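Local coordinates for protein butyrophilin subfamily 1 member A1 (Bos taurus, PDB 4HH8) that may act as a membrane receptor in milk-fat droplet secretion and inhibit T-cell activation, this chain being its extracellular immunoglobulin domains, at residues P14-V28 and N117-A129. The protein carries 1 engineered substitution. Sequence-based numbering, arbitrary orientation.
Unlike the reference sequence in segment 14-28: Pro21 (reference Gln).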
loop_
_atom_site.group_PDB
_atom_site.type_symbol
_atom_site.label_atom_id
_atom_site.label_comp_id
_atom_site.label_asym_id
_atom_site.label_seq_id
_atom_site.Cartn_x
_atom_site.Cartn_y
_atom_site.Cartn_z
ATOM N N PRO A 14 -1.651 1.540 34.579
ATOM C CA PRO A 14 -2.367 2.799 34.744
ATOM C C PRO A 14 -2.463 3.646 33.450
ATOM O O PRO A 14 -2.628 4.850 33.509
ATOM C CB PRO A 14 -1.527 3.516 35.810
ATOM C CG PRO A 14 -0.115 2.977 35.616
ATOM C CD PRO A 14 -0.276 1.576 35.126
ATOM N N PHE A 15 -2.373 3.002 32.287
ATOM C CA PHE A 15 -2.478 3.682 31.004
ATOM C C PHE A 15 -2.883 2.695 29.931
ATOM O O PHE A 15 -2.670 1.488 30.078
ATOM C CB PHE A 15 -1.134 4.322 30.609
ATOM C CG PHE A 15 0.015 3.342 30.479
ATOM C CD1 PHE A 15 0.171 2.558 29.338
ATOM C CD2 PHE A 15 0.965 3.232 31.486
ATOM C CE1 PHE A 15 1.249 1.667 29.209
ATOM C CE2 PHE A 15 2.060 2.346 31.365
ATOM C CZ PHE A 15 2.193 1.568 30.227
ATOM N N ASP A 16 -3.451 3.216 28.849
ATOM C CA ASP A 16 -3.626 2.405 27.645
ATOM C C ASP A 16 -2.893 3.013 26.455
ATOM O O ASP A 16 -2.457 4.177 26.466
ATOM C CB ASP A 16 -5.118 2.156 27.306
ATOM C CG ASP A 16 -5.847 1.364 28.402
ATOM O OD1 ASP A 16 -5.443 0.200 28.689
ATOM O OD2 ASP A 16 -6.822 1.919 28.988
ATOM N N VAL A 17 -2.753 2.180 25.440
ATOM C CA VAL A 17 -2.078 2.521 24.204
ATOM C C VAL A 17 -3.136 2.361 23.119
ATOM O O VAL A 17 -3.699 1.295 22.975
ATOM C CB VAL A 17 -0.895 1.572 23.937
ATOM C CG1 VAL A 17 -0.396 1.742 22.503
ATOM C CG2 VAL A 17 0.206 1.837 24.896
ATOM N N ILE A 18 -3.388 3.432 22.375
ATOM C CA ILE A 18 -4.385 3.443 21.326
ATOM C C ILE A 18 -3.746 3.523 19.945
ATOM O O ILE A 18 -2.912 4.383 19.708
ATOM C CB ILE A 18 -5.328 4.669 21.483
ATOM C CG1 ILE A 18 -5.735 4.860 22.940
ATOM C CG2 ILE A 18 -6.599 4.480 20.622
ATOM C CD1 ILE A 18 -6.561 6.119 23.181
ATOM N N GLY A 19 -4.150 2.657 19.019
ATOM C CA GLY A 19 -3.699 2.779 17.632
ATOM C C GLY A 19 -4.648 3.644 16.808
ATOM O O GLY A 19 -5.677 4.077 17.311
ATOM N N PRO A 20 -4.308 3.923 15.540
ATOM C CA PRO A 20 -5.222 4.792 14.760
ATOM C C PRO A 20 -6.585 4.154 14.465
ATOM O O PRO A 20 -6.687 2.923 14.413
ATOM C CB PRO A 20 -4.461 5.046 13.447
ATOM C CG PRO A 20 -3.068 4.433 13.643
ATOM C CD PRO A 20 -3.162 3.437 14.746
ATOM N N PRO A 21 -7.634 4.993 14.253
ATOM C CA PRO A 21 -8.972 4.500 13.839
ATOM C C PRO A 21 -8.883 3.595 12.612
ATOM O O PRO A 21 -9.567 2.558 12.537
ATOM C CB PRO A 21 -9.723 5.782 13.439
ATOM C CG PRO A 21 -8.999 6.907 14.110
ATOM C CD PRO A 21 -7.586 6.468 14.369
ATOM N N GLU A 22 -8.036 3.999 11.661
ATOM C CA GLU A 22 -7.928 3.293 10.388
ATOM C C GLU A 22 -6.504 2.943 9.907
ATOM O O GLU A 22 -5.532 3.395 10.493
ATOM C CB GLU A 22 -8.723 4.048 9.347
ATOM C CG GLU A 22 -10.007 3.306 9.072
ATOM C CD GLU A 22 -11.248 4.168 9.119
ATOM O OE1 GLU A 22 -11.318 5.186 8.377
ATOM O OE2 GLU A 22 -12.176 3.786 9.876
ATOM N N PRO A 23 -6.382 2.102 8.859
ATOM C CA PRO A 23 -5.059 1.818 8.273
ATOM C C PRO A 23 -4.353 3.095 7.874
ATOM O O PRO A 23 -5.021 4.071 7.528
ATOM C CB PRO A 23 -5.405 1.013 7.017
ATOM C CG PRO A 23 -6.704 0.286 7.385
ATOM C CD PRO A 23 -7.453 1.287 8.234
ATOM N N ILE A 24 -3.022 3.110 7.962
ATOM C CA ILE A 24 -2.232 4.204 7.396
ATOM C C ILE A 24 -1.951 3.881 5.953
ATOM O O ILE A 24 -1.497 2.779 5.627
ATOM C CB ILE A 24 -0.869 4.437 8.109
ATOM C CG1 ILE A 24 -1.063 4.587 9.627
ATOM C CG2 ILE A 24 -0.142 5.697 7.510
ATOM C CD1 ILE A 24 -1.914 5.785 10.037
ATOM N N LEU A 25 -2.205 4.853 5.087
ATOM C CA LEU A 25 -2.003 4.662 3.654
ATOM C C LEU A 25 -0.666 5.250 3.276
ATOM O O LEU A 25 -0.410 6.409 3.578
ATOM C CB LEU A 25 -3.114 5.373 2.895
ATOM C CG LEU A 25 -3.356 5.070 1.410
ATOM C CD1 LEU A 25 -3.152 3.597 1.101
ATOM C CD2 LEU A 25 -4.766 5.532 0.985
ATOM N N ALA A 26 0.178 4.467 2.609
ATOM C CA ALA A 26 1.523 4.915 2.240
ATOM C C ALA A 26 1.903 4.550 0.788
ATOM O O ALA A 26 1.790 3.394 0.384
ATOM C CB ALA A 26 2.525 4.320 3.196
ATOM N N VAL A 27 2.352 5.531 0.019
ATOM C CA VAL A 27 2.779 5.290 -1.348
ATOM C C VAL A 27 4.216 4.713 -1.385
ATOM O O VAL A 27 5.088 5.173 -0.638
ATOM C CB VAL A 27 2.659 6.574 -2.176
ATOM C CG1 VAL A 27 3.322 6.398 -3.541
ATOM C CG2 VAL A 27 1.208 6.935 -2.331
ATOM N N VAL A 28 4.451 3.710 -2.229
ATOM C CA VAL A 28 5.801 3.133 -2.419
ATOM C C VAL A 28 6.822 4.249 -2.721
ATOM O O VAL A 28 6.574 5.137 -3.525
ATOM C CB VAL A 28 5.805 2.002 -3.512
ATOM C CG1 VAL A 28 7.237 1.631 -3.994
ATOM C CG2 VAL A 28 5.116 0.744 -2.994
ATOM N N ASN A 117 4.683 -1.945 33.986
ATOM C CA ASN A 117 3.449 -1.643 33.265
ATOM C C ASN A 117 3.705 -1.535 31.758
ATOM O O ASN A 117 4.502 -0.710 31.302
ATOM C CB ASN A 117 2.836 -0.331 33.763
ATOM C CG ASN A 117 2.710 -0.256 35.295
ATOM O OD1 ASN A 117 2.187 -1.156 35.938
ATOM N ND2 ASN A 117 3.157 0.850 35.863
ATOM N N TYR A 118 3.030 -2.377 30.990
ATOM C CA TYR A 118 3.086 -2.288 29.540
ATOM C C TYR A 118 1.694 -2.384 28.946
ATOM O O TYR A 118 0.791 -2.963 29.555
ATOM C CB TYR A 118 3.984 -3.376 28.951
ATOM C CG TYR A 118 3.626 -4.783 29.403
ATOM C CD1 TYR A 118 2.832 -5.621 28.612
ATOM C CD2 TYR A 118 4.092 -5.276 30.631
ATOM C CE1 TYR A 118 2.498 -6.928 29.040
ATOM C CE2 TYR A 118 3.766 -6.567 31.071
ATOM C CZ TYR A 118 2.975 -7.389 30.276
ATOM O OH TYR A 118 2.681 -8.664 30.733
ATOM N N GLU A 119 1.536 -1.802 27.757
ATOM C CA GLU A 119 0.332 -1.941 26.959
ATOM C C GLU A 119 0.693 -1.814 25.478
ATOM O O GLU A 119 1.778 -1.333 25.134
ATOM C CB GLU A 119 -0.724 -0.907 27.367
ATOM C CG GLU A 119 -2.064 -1.042 26.625
ATOM C CD GLU A 119 -2.763 -2.373 26.868
ATOM O OE1 GLU A 119 -3.395 -2.506 27.939
ATOM O OE2 GLU A 119 -2.685 -3.276 25.988
ATOM N N GLU A 120 -0.210 -2.266 24.614
ATOM C CA GLU A 120 0.020 -2.236 23.172
ATOM C C GLU A 120 -1.235 -2.073 22.299
ATOM O O GLU A 120 -2.387 -2.256 22.742
ATOM C CB GLU A 120 0.827 -3.454 22.728
ATOM C CG GLU A 120 0.073 -4.744 22.912
ATOM C CD GLU A 120 0.862 -5.922 22.432
ATOM O OE1 GLU A 120 1.771 -6.366 23.164
ATOM O OE2 GLU A 120 0.564 -6.409 21.324
ATOM N N ALA A 121 -0.984 -1.707 21.042
ATOM C CA ALA A 121 -2.041 -1.499 20.070
ATOM C C ALA A 121 -1.528 -1.926 18.726
ATOM O O ALA A 121 -0.395 -2.362 18.607
ATOM C CB ALA A 121 -2.465 -0.046 20.041
ATOM N N ILE A 122 -2.374 -1.780 17.717
ATOM C CA ILE A 122 -2.143 -2.301 16.387
ATOM C C ILE A 122 -2.211 -1.126 15.439
ATOM O O ILE A 122 -3.086 -0.286 15.584
ATOM C CB ILE A 122 -3.236 -3.353 16.035
ATOM C CG1 ILE A 122 -2.996 -4.629 16.846
ATOM C CG2 ILE A 122 -3.297 -3.681 14.530
ATOM C CD1 ILE A 122 -4.154 -5.617 16.841
ATOM N N VAL A 123 -1.258 -1.037 14.514
ATOM C CA VAL A 123 -1.338 -0.097 13.385
ATOM C C VAL A 123 -1.228 -0.897 12.094
ATOM O O VAL A 123 -0.379 -1.806 11.971
ATOM C CB VAL A 123 -0.194 0.944 13.398
ATOM C CG1 VAL A 123 -0.521 2.165 12.480
ATOM C CG2 VAL A 123 0.087 1.424 14.779
ATOM N N HIS A 124 -2.094 -0.591 11.135
ATOM C CA HIS A 124 -2.057 -1.288 9.872
ATOM C C HIS A 124 -1.423 -0.331 8.919
ATOM O O HIS A 124 -1.865 0.796 8.826
ATOM C CB HIS A 124 -3.457 -1.698 9.385
ATOM C CG HIS A 124 -4.153 -2.669 10.292
ATOM N ND1 HIS A 124 -3.845 -4.019 10.325
ATOM C CD2 HIS A 124 -5.144 -2.486 11.204
ATOM C CE1 HIS A 124 -4.622 -4.625 11.209
ATOM N NE2 HIS A 124 -5.416 -3.716 11.762
ATOM N N LEU A 125 -0.333 -0.752 8.276
ATOM C CA LEU A 125 0.204 -0.010 7.142
ATOM C C LEU A 125 -0.349 -0.581 5.843
ATOM O O LEU A 125 -0.273 -1.771 5.598
ATOM C CB LEU A 125 1.729 -0.074 7.130
ATOM C CG LEU A 125 2.320 0.768 6.001
ATOM C CD1 LEU A 125 1.879 2.226 6.121
ATOM C CD2 LEU A 125 3.822 0.640 5.989
ATOM N N LYS A 126 -0.943 0.262 5.016
ATOM C CA LYS A 126 -1.410 -0.177 3.700
ATOM C C LYS A 126 -0.588 0.509 2.654
ATOM O O LYS A 126 -0.685 1.699 2.536
ATOM C CB LYS A 126 -2.882 0.210 3.467
ATOM C CG LYS A 126 -3.910 -0.619 4.248
ATOM C CD LYS A 126 -4.038 -1.996 3.700
ATOM C CE LYS A 126 -5.285 -2.635 4.207
ATOM N NZ LYS A 126 -5.331 -3.964 3.593
ATOM N N VAL A 127 0.155 -0.248 1.850
ATOM C CA VAL A 127 1.038 0.344 0.862
ATOM C C VAL A 127 0.374 0.300 -0.497
ATOM O O VAL A 127 -0.339 -0.657 -0.798
ATOM C CB VAL A 127 2.429 -0.358 0.784
ATOM C CG1 VAL A 127 3.252 0.311 -0.284
ATOM C CG2 VAL A 127 3.133 -0.357 2.170
ATOM N N ALA A 128 0.612 1.326 -1.299
ATOM C CA ALA A 128 0.036 1.424 -2.613
ATOM C C ALA A 128 1.060 1.957 -3.622
ATOM O O ALA A 128 1.935 2.744 -3.281
ATOM C CB ALA A 128 -1.188 2.332 -2.587
ATOM N N ALA A 129 0.975 1.489 -4.855
ATOM C CA ALA A 129 1.726 2.115 -5.929
ATOM C C ALA A 129 0.787 2.236 -7.066
ATOM O O ALA A 129 -0.023 1.343 -7.317
ATOM C CB ALA A 129 2.910 1.285 -6.331
HETATM O O HOH W 1 -4.705 -1.311 23.815
HETATM O O HOH W 2 -4.252 1.276 11.563
#
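Phe15 lies across the strand 117-128 near its start. Its CG sits between the backbone N and the carbonyl carbon (chi1 60°), a turn that sends the ring toward Asn117 and Glu119. CZ meets Asn117 O at the ring's edge, near its plane, 3.4 Å away, and CE2 rests on Asn117 CB. Leu38 and Met47 also touch this ring, and a broad apolar group suits this buried place between strand 117-128 and Leu38 of the opposing sheet. With an alanine here, a gap is likely to open beside Asn117 and Glu119, and Leu38 to lose its aromatic neighbour.

Glu119 can be followed outward: CB packs on Phe15 CE1 and on Val17 CG2, CG lies 3.5 Å from Val17 N, and CD bends back. OE2 then accepts the backbone N-H of Glu120 at 3.0 Å, while OE1 comes within 3.5 Å of Asp16 OD1, a like-charge approach that should be mildly unfavourable. Next along, beta-branched Val17 puts CG1 on the small Ala121 CB, and both side chains reach Cys110 of the domain's disulfide. One water donates to both Val17 O and Glu120 O, satisfying two carbonyls that cannot bond each other.

Pro20 and Pro23, which have no backbone N-H to donate, lie in the break between the two strands, with Pro20 CG against Val123 CG1. Direct pairing then begins: Ile24 N donates to His124 O and Lys126 N to Ile24 O (2.6 Å, nearly straight at 172°), followed by three more bonds ending at Val28 N to Ala128 O. Ala26 CB and Leu125 CD1 pack inward.

Strand 16-18 belongs to the sheet of 32-39, whereas 24-27 runs parallel to 117-128 in the other; this is the split A/A' strand of a V-set immunoglobulin sandwich, with A' beside G.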